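Local coordinates for putative O-acetylhomoserine (Thiol)-lyase (Campylobacter jejuni, PDB 4OC9), which probably uses pyridoxal 5'-phosphate to form homocysteine from O-acetylhomoserine and sulfide, at residues D[33-38]-D[43-48]; D[79-84]-D[88-93]; D[223-228]-D[256-261]. One frame throughout, in Å; residues are numbered along the deposited sequence.

How the interactions relate
Interaction 2 lies deepest and closest to the cofactor: Gly84 N, at the start of helix 84-93, bonds the phosphate of the pyridoxylated lysine at position 206. Interaction 3 touches it, with centres about 16 Å apart, because helix 257-270 packs beside strand 77-81 and helix 84-93; Ala91 CA and Phe258 CZ lie 4.2 Å from each other. Interaction 1 is peripheral, its centre about 33 Å from that of the chain and about 26 Å from that of interaction 2. It does not touch interaction 3, although their nearest atoms are about 4 Å apart. Interactions 1 and 2 both meet the second subunit, and interaction 1 the third as well, whereas interaction 3 is internal to its chain.

Interaction 1. Residues D[33-38]-D[43-48]; sequences YNFENL and ARFNLQ
Arg44 and Phe45, on the last turn of helix 38-45, are met by the incoming chain at Asn34 and Phe35. Asn34 does so by its backbone: a water donates to Asn34 O at 2.8 Å and accepts from Arg44 NH1 at 3.2 Å. Asn34 O also accepts from Arg21 NE of the third subunit. The arginine reaches this far because its chain is extended from CG to NE, and NH1 also bonds Asn52 O. Phe35 comes next, its CG anti to the carbonyl carbon (chi1 -55°), which swings the ring toward the helix. Arg44 NH1 sits at the ring edge, 3.9 Å from Phe35 CD1, with the guanidinium turned 69° from the ring plane. At the far end of the ring, Phe35 CZ lies 3.9 Å from Phe45 CE1, the two side chains crossing at about a right angle. Phe35 also packs on Ala366 of the second subunit, so phenylalanine suits this buried interface. Beyond Phe45, a Schellman motif with Leu47 at its positive-phi position ends the helix. The chemistry is therefore divided: apolar packing joins the rings, while Arg44 NH1 serves a backbone carbonyl and a water.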
ATOM      1  N   TYR D  33      17.307   4.718   7.972  1.00  9.88           N
ATOM      2  CA  TYR D  33      18.337   4.364   7.024  1.00 10.14           C
ATOM      3  C   TYR D  33      19.648   3.940   7.685  1.00 11.18           C
ATOM      4  O   TYR D  33      20.026   4.432   8.744  1.00 11.97           O
ATOM      5  CB  TYR D  33      18.540   5.596   6.118  1.00 10.17           C
ATOM      6  CG  TYR D  33      17.213   6.036   5.553  1.00 10.31           C
ATOM      7  CD1 TYR D  33      16.395   6.909   6.262  1.00  9.57           C
ATOM      8  CD2 TYR D  33      16.727   5.498   4.355  1.00  9.62           C
ATOM      9  CE1 TYR D  33      15.144   7.279   5.761  1.00 10.03           C
ATOM     10  CE2 TYR D  33      15.497   5.871   3.854  1.00  9.64           C
ATOM     11  CZ  TYR D  33      14.706   6.754   4.553  1.00  9.88           C
ATOM     12  OH  TYR D  33      13.458   7.083   4.081  1.00  9.90           O
ATOM     13  N   ASN D  34      20.344   3.014   7.044  1.00 12.75           N
ATOM     14  CA  ASN D  34      21.598   2.507   7.562  1.00 12.89           C
ATOM     15  C   ASN D  34      22.756   3.394   7.147  1.00 14.20           C
ATOM     16  O   ASN D  34      23.145   3.393   5.983  1.00 12.92           O
ATOM     17  CB  ASN D  34      21.810   1.091   7.016  1.00 13.71           C
ATOM     18  CG  ASN D  34      23.052   0.391   7.576  1.00 13.61           C
ATOM     19  OD1 ASN D  34      23.555  -0.512   6.950  1.00 14.28           O
ATOM     20  ND2 ASN D  34      23.538   0.797   8.753  1.00 13.52           N
ATOM     21  N   PHE D  35      23.286   4.179   8.087  1.00 16.76           N
ATOM     22  CA  PHE D  35      24.412   5.041   7.785  1.00 18.29           C
ATOM     23  C   PHE D  35      25.588   4.113   7.568  1.00 21.21           C
ATOM     24  O   PHE D  35      25.715   3.103   8.261  1.00 18.73           O
ATOM     25  CB  PHE D  35      24.722   6.000   8.913  1.00 18.67           C
ATOM     26  CG  PHE D  35      23.550   6.827   9.317  1.00 17.70           C
ATOM     27  CD1 PHE D  35      23.071   7.831   8.471  1.00 15.08           C
ATOM     28  CD2 PHE D  35      22.943   6.635  10.530  1.00 16.39           C
ATOM     29  CE1 PHE D  35      21.985   8.583   8.822  1.00 14.30           C
ATOM     30  CE2 PHE D  35      21.854   7.412  10.890  1.00 15.47           C
ATOM     31  CZ  PHE D  35      21.386   8.382  10.045  1.00 14.78           C
ATOM     32  N   GLU D  36      26.451   4.452   6.604  1.00 24.67           N
ATOM     33  CA  GLU D  36      27.634   3.623   6.264  1.00 25.37           C
ATOM     34  C   GLU D  36      28.726   3.680   7.341  1.00 25.74           C
ATOM     35  O   GLU D  36      29.535   2.765   7.435  1.00 24.68           O
ATOM     36  CB  GLU D  36      28.230   4.019   4.921  1.00 26.43           C
ATOM     37  CG  GLU D  36      27.235   3.988   3.772  1.00 28.86           C
ATOM     38  CD  GLU D  36      27.844   4.422   2.466  1.00 30.41           C
ATOM     39  OE1 GLU D  36      28.955   3.970   2.147  1.00 33.66           O
ATOM     40  OE2 GLU D  36      27.182   5.171   1.722  1.00 35.22           O
ATOM     41  N   ASN D  37      28.743   4.743   8.141  1.00 23.64           N
ATOM     42  CA  ASN D  37      29.725   4.898   9.216  1.00 23.51           C
ATOM     43  C   ASN D  37      29.307   6.042  10.100  1.00 23.11           C
ATOM     44  O   ASN D  37      28.434   6.820   9.734  1.00 21.95           O
ATOM     45  CB  ASN D  37      31.104   5.108   8.642  1.00 24.23           C
ATOM     46  CG  ASN D  37      31.196   6.349   7.809  1.00 26.10           C
ATOM     47  OD1 ASN D  37      30.698   7.410   8.191  1.00 30.68           O
ATOM     48  ND2 ASN D  37      31.903   6.252   6.690  1.00 29.10           N
ATOM     49  N   LEU D  38      29.906   6.145  11.270  1.00 27.62           N
ATOM     50  CA  LEU D  38      29.535   7.225  12.202  1.00 31.19           C
ATOM     51  C   LEU D  38      29.751   8.652  11.689  1.00 33.16           C
ATOM     52  O   LEU D  38      28.946   9.542  11.967  1.00 32.04           O
ATOM     53  CB  LEU D  38      30.179   7.041  13.571  1.00 36.08           C
ATOM     54  CG  LEU D  38      29.503   7.915  14.670  1.00 39.68           C
ATOM     55  CD1 LEU D  38      28.250   7.101  14.910  1.00 39.76           C
ATOM     56  CD2 LEU D  38      30.208   8.086  16.011  1.00 37.07           C
ATOM     57  N   ALA D  43      27.685  13.829  10.215  1.00 29.88           N
ATOM     58  CA  ALA D  43      27.764  14.846   9.199  1.00 28.65           C
ATOM     59  C   ALA D  43      26.366  15.216   8.702  1.00 32.58           C
ATOM     60  O   ALA D  43      26.102  16.385   8.417  1.00 39.65           O
ATOM     61  CB  ALA D  43      28.661  14.398   8.059  1.00 29.83           C
ATOM     62  N   ARG D  44      25.469  14.236   8.581  1.00 32.96           N
ATOM     63  CA  ARG D  44      24.093  14.523   8.126  1.00 29.48           C
ATOM     64  C   ARG D  44      23.309  15.271   9.188  1.00 27.94           C
ATOM     65  O   ARG D  44      22.517  16.143   8.860  1.00 26.37           O
ATOM     66  CB  ARG D  44      23.338  13.277   7.678  1.00 28.97           C
ATOM     67  CG  ARG D  44      23.899  12.698   6.409  1.00 30.33           C
ATOM     68  CD  ARG D  44      23.171  11.451   5.973  1.00 29.19           C
ATOM     69  NE  ARG D  44      23.840  10.901   4.806  1.00 33.21           N
ATOM     70  CZ  ARG D  44      23.544   9.732   4.245  1.00 34.93           C
ATOM     71  NH1 ARG D  44      22.591   8.944   4.742  1.00 33.41           N
ATOM     72  NH2 ARG D  44      24.217   9.345   3.186  1.00 37.27           N
ATOM     73  N   PHE D  45      23.500  14.912  10.451  1.00 25.48           N
ATOM     74  CA  PHE D  45      22.804  15.618  11.535  1.00 26.24           C
ATOM     75  C   PHE D  45      23.257  17.069  11.689  1.00 27.08           C
ATOM     76  O   PHE D  45      22.539  17.863  12.298  1.00 29.36           O
ATOM     77  CB  PHE D  45      22.934  14.888  12.860  1.00 23.18           C
ATOM     78  CG  PHE D  45      22.078  13.682  12.966  1.00 21.41           C
ATOM     79  CD1 PHE D  45      22.472  12.471  12.464  1.00 20.19           C
ATOM     80  CD2 PHE D  45      20.858  13.767  13.609  1.00 21.96           C
ATOM     81  CE1 PHE D  45      21.656  11.361  12.589  1.00 20.59           C
ATOM     82  CE2 PHE D  45      20.040  12.661  13.753  1.00 20.41           C
ATOM     83  CZ  PHE D  45      20.443  11.455  13.244  1.00 20.98           C
ATOM     84  N   ASN D  46      24.412  17.411  11.114  1.00 32.54           N
ATOM     85  CA  ASN D  46      24.988  18.778  11.155  1.00 39.28           C
ATOM     86  C   ASN D  46      24.810  19.573   9.882  1.00 43.59           C
ATOM     87  O   ASN D  46      25.354  20.660   9.750  1.00 44.44           O
ATOM     88  CB  ASN D  46      26.479  18.711  11.336  1.00 37.53           C
ATOM     89  CG  ASN D  46      26.866  18.071  12.626  1.00 49.75           C
ATOM     90  OD1 ASN D  46      26.093  18.042  13.587  1.00 49.52           O
ATOM     91  ND2 ASN D  46      28.095  17.590  12.677  1.00 63.80           N
ATOM     92  N   LEU D  47      24.058  19.036   8.941  1.00 43.32           N
ATOM     93  CA  LEU D  47      23.828  19.720   7.666  1.00 49.61           C
ATOM     94  C   LEU D  47      25.106  19.880   6.837  1.00 44.23           C
ATOM     95  O   LEU D  47      25.099  20.595   5.848  1.00 33.40           O
ATOM     96  CB  LEU D  47      23.078  21.061   7.788  1.00 49.22           C
ATOM     97  CG  LEU D  47      21.656  21.026   8.341  1.00 51.31           C
ATOM     98  CD1 LEU D  47      21.598  20.648   9.822  1.00 50.68           C
ATOM     99  CD2 LEU D  47      21.063  22.411   8.155  1.00 49.87           C
ATOM    100  N   GLN D  48      26.188  19.213   7.232  1.00 44.55           N
ATOM    101  CA  GLN D  48      27.408  19.302   6.444  1.00 42.76           C
ATOM    102  C   GLN D  48      27.182  18.464   5.190  1.00 39.77           C
ATOM    103  O   GLN D  48      27.433  18.931   4.091  1.00 46.48           O
ATOM    104  CB  GLN D  48      28.651  18.903   7.222  1.00 40.26           C
ATOM    105  CG  GLN D  48      28.950  19.875   8.350  1.00 46.28           C
ATOM    106  CD  GLN D  48      30.234  19.556   9.080  1.00 50.99           C
ATOM    107  OE1 GLN D  48      30.967  18.644   8.697  1.00 63.30           O
ATOM    108  NE2 GLN D  48      30.528  20.324  10.125  1.00 50.27           N
TER
HETATM  109  O   HOH W   1      23.048   5.821   4.551  1.00 26.58           O

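Interaction 2. Residues D[79-84]-D[88-93]; sequences IPVASG and CFYALI
Gly84 and Cys88 stand one helical turn apart at the start of helix 84-93, and the backbone joins them. Cys88 N donates to Gly84 O at 2.9 Å, with a fairly straight N-H...O angle of 157°, the donor tilted 18° out of the carbonyl plane. This is an i to i+4 bond of an alpha helix, and it ties the first turn to the next. Ser83, just before Gly84, is the N-cap, its OG bonded to Ala86 N and also to Gly271 O of the second subunit, while the N-H of Gly84 points instead to the cofactor, bonding phosphate oxygen OP2 of the pyridoxylated lysine at position 206. A residue without a side chain probably suits a backbone that passes so close to a phosphate.

In Cys88 the thiol lies beside its own backbone N (chi1 -66°), on the side where Gly84 O approaches, SG 3.5 Å from it. The side chain also packs on Thr112 and Leu115 of helix 110-119 and on Asp181, a buried place for which a compact, weakly polar group is apt.

Val81, at the end of strand 77-81, makes the remaining contact. Its CG1 lies 4.1 Å from Tyr90 CD2 on the following helix, and the two side chains run past each other in opposite directions. A beta-branched residue fits both the strand and this apolar junction. Tyr90 keeps its hydroxyl away from the valine, with OH bonded to Ala272 N, while Phe89 CD2 lies in plane at its ring edge.

The chemistry thus sets a polar helix start beside the apolar Val81-Tyr90 contact: van der Waals packing holds strand to helix, while the amino end of the helix faces a phosphate whose negative charge its dipole would probably help to stabilise.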
ATOM      1  N   ILE D  79       8.745  20.412  -1.440  1.00 15.72           N
ATOM      2  CA  ILE D  79       8.626  19.592  -0.242  1.00 16.95           C
ATOM      3  C   ILE D  79       7.229  19.111   0.049  1.00 15.35           C
ATOM      4  O   ILE D  79       6.354  19.903   0.364  1.00 14.97           O
ATOM      5  CB  ILE D  79       9.097  20.378   1.000  1.00 19.66           C
ATOM      6  CG1 ILE D  79      10.615  20.545   0.927  1.00 20.21           C
ATOM      7  CG2 ILE D  79       8.786  19.604   2.279  1.00 19.57           C
ATOM      8  CD1 ILE D  79      11.196  21.391   2.012  1.00 20.98           C
ATOM      9  N   PRO D  80       7.026  17.802  -0.064  1.00 15.16           N
ATOM     10  CA  PRO D  80       5.722  17.249   0.217  1.00 13.55           C
ATOM     11  C   PRO D  80       5.509  17.085   1.696  1.00 11.60           C
ATOM     12  O   PRO D  80       6.426  16.731   2.425  1.00 10.88           O
ATOM     13  CB  PRO D  80       5.763  15.883  -0.480  1.00 13.31           C
ATOM     14  CG  PRO D  80       6.835  16.019  -1.500  1.00 13.65           C
ATOM     15  CD  PRO D  80       7.870  16.819  -0.772  1.00 14.72           C
ATOM     16  N   VAL D  81       4.272  17.309   2.085  1.00 10.28           N
ATOM     17  CA  VAL D  81       3.845  17.217   3.448  1.00 10.71           C
ATOM     18  C   VAL D  81       2.533  16.445   3.540  1.00 10.85           C
ATOM     19  O   VAL D  81       1.944  16.110   2.523  1.00 11.81           O
ATOM     20  CB  VAL D  81       3.775  18.600   4.104  1.00 11.11           C
ATOM     21  CG1 VAL D  81       5.162  19.171   4.185  1.00 11.50           C
ATOM     22  CG2 VAL D  81       2.881  19.523   3.337  1.00 10.64           C
ATOM     23  N   ALA D  82       2.077  16.160   4.763  1.00 11.24           N
ATOM     24  CA  ALA D  82       0.854  15.340   4.963  1.00 10.49           C
ATOM     25  C   ALA D  82      -0.445  15.794   4.328  1.00  9.28           C
ATOM     26  O   ALA D  82      -1.323  14.991   4.107  1.00  8.63           O
ATOM     27  CB  ALA D  82       0.636  15.096   6.436  1.00 10.33           C
ATOM     28  N   SER D  83      -0.590  17.091   4.124  1.00  9.28           N
ATOM     29  CA  SER D  83      -1.804  17.606   3.528  1.00  8.91           C
ATOM     30  C   SER D  83      -1.622  19.011   3.049  1.00  8.30           C
ATOM     31  O   SER D  83      -0.646  19.653   3.349  1.00  7.70           O
ATOM     32  CB  SER D  83      -2.927  17.629   4.543  1.00  8.96           C
ATOM     33  OG  SER D  83      -2.665  18.568   5.564  1.00  8.44           O
ATOM     34  N   GLY D  84      -2.587  19.450   2.243  1.00  9.76           N
ATOM     35  CA  GLY D  84      -2.609  20.801   1.675  1.00 10.33           C
ATOM     36  C   GLY D  84      -2.648  21.833   2.807  1.00 11.76           C
ATOM     37  O   GLY D  84      -1.980  22.846   2.747  1.00 11.53           O
ATOM     38  N   CYS D  88      -0.076  24.843   3.682  1.00 11.61           N
ATOM     39  CA  CYS D  88      -0.428  26.265   3.891  1.00 13.09           C
ATOM     40  C   CYS D  88       0.129  26.727   5.257  1.00 13.90           C
ATOM     41  O   CYS D  88       0.799  27.743   5.346  1.00 14.70           O
ATOM     42  CB  CYS D  88      -1.928  26.497   3.787  1.00 12.71           C
ATOM     43  SG  CYS D  88      -2.652  26.211   2.153  1.00 13.87           S
ATOM     44  N   PHE D  89      -0.088  25.912   6.290  1.00 15.46           N
ATOM     45  CA  PHE D  89       0.396  26.184   7.650  1.00 15.35           C
ATOM     46  C   PHE D  89       1.929  26.350   7.670  1.00 15.73           C
ATOM     47  O   PHE D  89       2.445  27.364   8.135  1.00 19.44           O
ATOM     48  CB  PHE D  89      -0.151  25.126   8.594  1.00 15.18           C
ATOM     49  CG  PHE D  89       0.489  25.119   9.925  1.00 15.27           C
ATOM     50  CD1 PHE D  89       0.468  26.232  10.722  1.00 16.71           C
ATOM     51  CD2 PHE D  89       0.999  23.926  10.441  1.00 16.23           C
ATOM     52  CE1 PHE D  89       1.040  26.203  11.989  1.00 18.60           C
ATOM     53  CE2 PHE D  89       1.547  23.868  11.696  1.00 16.27           C
ATOM     54  CZ  PHE D  89       1.573  25.020  12.484  1.00 18.66           C
ATOM     55  N   TYR D  90       2.638  25.349   7.170  1.00 15.15           N
ATOM     56  CA  TYR D  90       4.102  25.372   7.090  1.00 14.82           C
ATOM     57  C   TYR D  90       4.649  26.559   6.308  1.00 14.74           C
ATOM     58  O   TYR D  90       5.661  27.125   6.695  1.00 14.89           O
ATOM     59  CB  TYR D  90       4.594  24.041   6.504  1.00 14.93           C
ATOM     60  CG  TYR D  90       4.742  22.927   7.519  1.00 14.61           C
ATOM     61  CD1 TYR D  90       3.873  22.819   8.600  1.00 14.86           C
ATOM     62  CD2 TYR D  90       5.625  21.881   7.293  1.00 14.47           C
ATOM     63  CE1 TYR D  90       3.998  21.803   9.518  1.00 14.50           C
ATOM     64  CE2 TYR D  90       5.737  20.836   8.192  1.00 14.12           C
ATOM     65  CZ  TYR D  90       4.915  20.799   9.297  1.00 14.28           C
ATOM     66  OH  TYR D  90       5.006  19.762  10.195  1.00 13.85           O
ATOM     67  N   ALA D  91       3.978  26.949   5.234  1.00 14.30           N
ATOM     68  CA  ALA D  91       4.442  28.084   4.425  1.00 14.12           C
ATOM     69  C   ALA D  91       4.338  29.411   5.201  1.00 15.28           C
ATOM     70  O   ALA D  91       5.267  30.223   5.191  1.00 15.05           O
ATOM     71  CB  ALA D  91       3.691  28.174   3.131  1.00 13.81           C
ATOM     72  N   LEU D  92       3.235  29.588   5.907  1.00 15.14           N
ATOM     73  CA  LEU D  92       3.026  30.780   6.704  1.00 16.31           C
ATOM     74  C   LEU D  92       3.974  30.874   7.923  1.00 16.32           C
ATOM     75  O   LEU D  92       4.666  31.889   8.128  1.00 16.23           O
ATOM     76  CB  LEU D  92       1.558  30.852   7.134  1.00 18.00           C
ATOM     77  CG  LEU D  92       0.587  31.033   5.948  1.00 20.70           C
ATOM     78  CD1 LEU D  92      -0.869  30.821   6.346  1.00 21.23           C
ATOM     79  CD2 LEU D  92       0.770  32.395   5.291  1.00 20.46           C
ATOM     80  N   ILE D  93       4.025  29.815   8.730  1.00 16.83           N
ATOM     81  CA  ILE D  93       4.899  29.824   9.921  1.00 16.65           C
ATOM     82  C   ILE D  93       6.365  29.852   9.560  1.00 15.59           C
ATOM     83  O   ILE D  93       7.167  30.225  10.397  1.00 16.31           O
ATOM     84  CB  ILE D  93       4.638  28.668  10.904  1.00 15.77           C
ATOM     85  CG1 ILE D  93       4.941  27.320  10.228  1.00 17.10           C
ATOM     86  CG2 ILE D  93       3.213  28.759  11.441  1.00 17.06           C
ATOM     87  CD1 ILE D  93       4.680  26.109  11.097  1.00 16.11           C
TER

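Interaction 3. Residues D[223-228]-D[256-261]; sequences KDLNDL and PIFSIR
Asn226 and Pro256 bring the starts of two helices together, their CA atoms 6.5 Å apart, the nearest pair between the segments. Asn226 belongs to the short helix 225-229, whereas Pro256 occupies the N-cap position of helix 257-270, where a residue lacking a backbone N-H costs the helix no bond.

The amide of Asn226 spans the gap. Its OD1 accepts the backbone N-H of Ile257 at 3.2 Å, with an N-H...O angle of 161°; the donor lies in the carbonyl plane, on a lone pair. The same oxygen receives a water at 2.8 Å, which accepts from Phe258 N, serving two helical N-H groups, one directly and one through the water. ND2 bonds Leu255 O, which fixes the amide's orientation. Packing is tight, as Asn226 OD1 is also 3.2 Å from Ile257 CG1.

Alongside, Leu225 supplies the apolar half. With its CG trans to the backbone N (chi1 -180°), it sends CD2 to within 3.8 Å of Phe258 CB, the two side chains crossing at a slant; the end of Phe258 leads away, and its side chain also packs on Leu229 and Glu221.

Helix 225-229 follows strand 217-221, and the start of helix 257-270 packs on that strand and on its outermost neighbour, 77-81. The sheet order, 1-7-6-5-4-2-3 from strand 77-81 to strand 126-130, marks the large domain of fold type I pyridoxal phosphate enzymes.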
ATOM      1  N   LYS D 223      13.105  29.723  -8.051  1.00 20.58           N
ATOM      2  CA  LYS D 223      14.545  29.806  -8.168  1.00 24.44           C
ATOM      3  C   LYS D 223      14.980  31.154  -7.629  1.00 22.92           C
ATOM      4  O   LYS D 223      14.277  32.132  -7.798  1.00 23.02           O
ATOM      5  CB  LYS D 223      14.957  29.708  -9.634  1.00 26.90           C
ATOM      6  CG  LYS D 223      14.634  28.358 -10.230  1.00 26.89           C
ATOM      7  CD  LYS D 223      14.994  28.260 -11.685  1.00 28.05           C
ATOM      8  CE  LYS D 223      14.692  26.861 -12.151  1.00 31.47           C
ATOM      9  NZ  LYS D 223      15.096  26.637 -13.557  1.00 40.50           N
ATOM     10  N   ASP D 224      16.120  31.179  -6.959  1.00 22.87           N
ATOM     11  CA  ASP D 224      16.698  32.396  -6.402  1.00 21.36           C
ATOM     12  C   ASP D 224      15.917  33.045  -5.281  1.00 21.41           C
ATOM     13  O   ASP D 224      16.140  34.216  -4.975  1.00 21.46           O
ATOM     14  CB  ASP D 224      16.964  33.396  -7.523  1.00 25.57           C
ATOM     15  CG  ASP D 224      17.921  32.834  -8.594  1.00 30.04           C
ATOM     16  OD1 ASP D 224      18.929  32.187  -8.229  1.00 27.30           O
ATOM     17  OD2 ASP D 224      17.694  33.097  -9.798  1.00 32.12           O
ATOM     18  N   LEU D 225      15.054  32.294  -4.602  1.00 19.95           N
ATOM     19  CA  LEU D 225      14.310  32.872  -3.479  1.00 20.67           C
ATOM     20  C   LEU D 225      15.257  33.395  -2.345  1.00 23.23           C
ATOM     21  O   LEU D 225      14.861  34.260  -1.535  1.00 25.39           O
ATOM     22  CB  LEU D 225      13.328  31.863  -2.904  1.00 19.30           C
ATOM     23  CG  LEU D 225      12.466  32.330  -1.721  1.00 17.49           C
ATOM     24  CD1 LEU D 225      11.687  33.576  -2.088  1.00 18.97           C
ATOM     25  CD2 LEU D 225      11.526  31.223  -1.303  1.00 17.83           C
ATOM     26  N   ASN D 226      16.466  32.824  -2.233  1.00 23.45           N
ATOM     27  CA  ASN D 226      17.442  33.261  -1.220  1.00 22.03           C
ATOM     28  C   ASN D 226      17.685  34.759  -1.342  1.00 23.82           C
ATOM     29  O   ASN D 226      17.798  35.466  -0.317  1.00 23.65           O
ATOM     30  CB  ASN D 226      18.772  32.524  -1.367  1.00 23.41           C
ATOM     31  CG  ASN D 226      18.704  31.070  -0.940  1.00 22.46           C
ATOM     32  OD1 ASN D 226      17.793  30.650  -0.225  1.00 25.09           O
ATOM     33  ND2 ASN D 226      19.726  30.331  -1.283  1.00 20.31           N
ATOM     34  N   ASP D 227      17.751  35.246  -2.587  1.00 22.77           N
ATOM     35  CA  ASP D 227      17.957  36.689  -2.860  1.00 23.66           C
ATOM     36  C   ASP D 227      16.996  37.543  -2.038  1.00 21.78           C
ATOM     37  O   ASP D 227      17.362  38.581  -1.517  1.00 27.23           O
ATOM     38  CB  ASP D 227      17.759  37.001  -4.353  1.00 23.88           C
ATOM     39  CG  ASP D 227      18.744  36.280  -5.247  1.00 25.31           C
ATOM     40  OD1 ASP D 227      19.643  35.600  -4.723  1.00 30.87           O
ATOM     41  OD2 ASP D 227      18.629  36.371  -6.488  1.00 30.07           O
ATOM     42  N   LEU D 228      15.753  37.102  -1.926  1.00 22.94           N
ATOM     43  CA  LEU D 228      14.721  37.831  -1.166  1.00 23.78           C
ATOM     44  C   LEU D 228      14.755  37.609   0.343  1.00 24.81           C
ATOM     45  O   LEU D 228      14.345  38.481   1.116  1.00 30.26           O
ATOM     46  CB  LEU D 228      13.332  37.425  -1.690  1.00 24.24           C
ATOM     47  CG  LEU D 228      12.085  38.031  -1.029  1.00 24.90           C
ATOM     48  CD1 LEU D 228      12.097  39.559  -1.086  1.00 26.64           C
ATOM     49  CD2 LEU D 228      10.825  37.510  -1.695  1.00 25.60           C
ATOM     50  N   PRO D 256      18.526  26.097  -0.970  1.00 25.55           N
ATOM     51  CA  PRO D 256      17.241  26.790  -0.867  1.00 25.09           C
ATOM     52  C   PRO D 256      16.905  26.816   0.613  1.00 24.05           C
ATOM     53  O   PRO D 256      16.352  25.853   1.148  1.00 24.13           O
ATOM     54  CB  PRO D 256      16.287  25.898  -1.670  1.00 25.63           C
ATOM     55  CG  PRO D 256      16.942  24.559  -1.694  1.00 25.43           C
ATOM     56  CD  PRO D 256      18.417  24.822  -1.694  1.00 24.79           C
ATOM     57  N   ILE D 257      17.219  27.928   1.263  1.00 21.92           N
ATOM     58  CA  ILE D 257      17.000  28.048   2.707  1.00 23.07           C
ATOM     59  C   ILE D 257      15.556  27.989   3.184  1.00 19.97           C
ATOM     60  O   ILE D 257      15.302  27.583   4.306  1.00 15.33           O
ATOM     61  CB  ILE D 257      17.736  29.269   3.306  1.00 26.97           C
ATOM     62  CG1 ILE D 257      17.099  30.587   2.882  1.00 28.80           C
ATOM     63  CG2 ILE D 257      19.217  29.210   2.931  1.00 27.87           C
ATOM     64  CD1 ILE D 257      17.779  31.792   3.505  1.00 31.14           C
ATOM     65  N   PHE D 258      14.614  28.379   2.326  1.00 19.60           N
ATOM     66  CA  PHE D 258      13.196  28.338   2.709  1.00 17.41           C
ATOM     67  C   PHE D 258      12.815  26.863   2.917  1.00 15.79           C
ATOM     68  O   PHE D 258      12.253  26.492   3.955  1.00 13.23           O
ATOM     69  CB  PHE D 258      12.312  28.981   1.646  1.00 15.54           C
ATOM     70  CG  PHE D 258      10.840  28.888   1.942  1.00 14.96           C
ATOM     71  CD1 PHE D 258      10.105  27.739   1.570  1.00 14.38           C
ATOM     72  CD2 PHE D 258      10.165  29.938   2.516  1.00 14.00           C
ATOM     73  CE1 PHE D 258       8.738  27.660   1.799  1.00 13.42           C
ATOM     74  CE2 PHE D 258       8.791  29.860   2.761  1.00 13.57           C
ATOM     75  CZ  PHE D 258       8.082  28.717   2.399  1.00 12.95           C
ATOM     76  N   SER D 259      13.164  26.036   1.933  1.00 15.37           N
ATOM     77  CA  SER D 259      12.871  24.604   1.989  1.00 16.76           C
ATOM     78  C   SER D 259      13.669  23.932   3.124  1.00 18.64           C
ATOM     79  O   SER D 259      13.153  23.052   3.820  1.00 18.06           O
ATOM     80  CB  SER D 259      13.152  23.936   0.641  1.00 16.65           C
ATOM     81  OG  SER D 259      12.288  24.457  -0.360  1.00 17.69           O
ATOM     82  N   ILE D 260      14.920  24.347   3.296  1.00 19.21           N
ATOM     83  CA  ILE D 260      15.750  23.780   4.354  1.00 21.35           C
ATOM     84  C   ILE D 260      15.113  23.999   5.700  1.00 20.72           C
ATOM     85  O   ILE D 260      15.066  23.082   6.515  1.00 23.92           O
ATOM     86  CB  ILE D 260      17.174  24.373   4.368  1.00 22.09           C
ATOM     87  CG1 ILE D 260      17.972  23.916   3.139  1.00 25.00           C
ATOM     88  CG2 ILE D 260      17.934  23.952   5.607  1.00 24.49           C
ATOM     89  CD1 ILE D 260      18.147  22.405   2.968  1.00 26.17           C
ATOM     90  N   ARG D 261      14.589  25.194   5.940  1.00 19.43           N
ATOM     91  CA  ARG D 261      13.990  25.434   7.233  1.00 18.81           C
ATOM     92  C   ARG D 261      12.747  24.558   7.398  1.00 15.83           C
ATOM     93  O   ARG D 261      12.504  24.020   8.455  1.00 13.26           O
ATOM     94  CB  ARG D 261      13.750  26.937   7.518  1.00 21.75           C
ATOM     95  CG  ARG D 261      13.485  27.133   9.008  1.00 24.26           C
ATOM     96  CD  ARG D 261      13.651  28.551   9.594  1.00 26.46           C
ATOM     97  NE  ARG D 261      12.491  29.392   9.560  1.00 31.14           N
ATOM     98  CZ  ARG D 261      11.729  29.727  10.602  1.00 32.56           C
ATOM     99  NH1 ARG D 261      11.997  29.406  11.869  1.00 31.42           N
ATOM    100  NH2 ARG D 261      10.697  30.503  10.360  1.00 34.61           N
TER
HETATM  101  O   HOH W   2      15.181  29.793  -0.342  1.00 11.38           O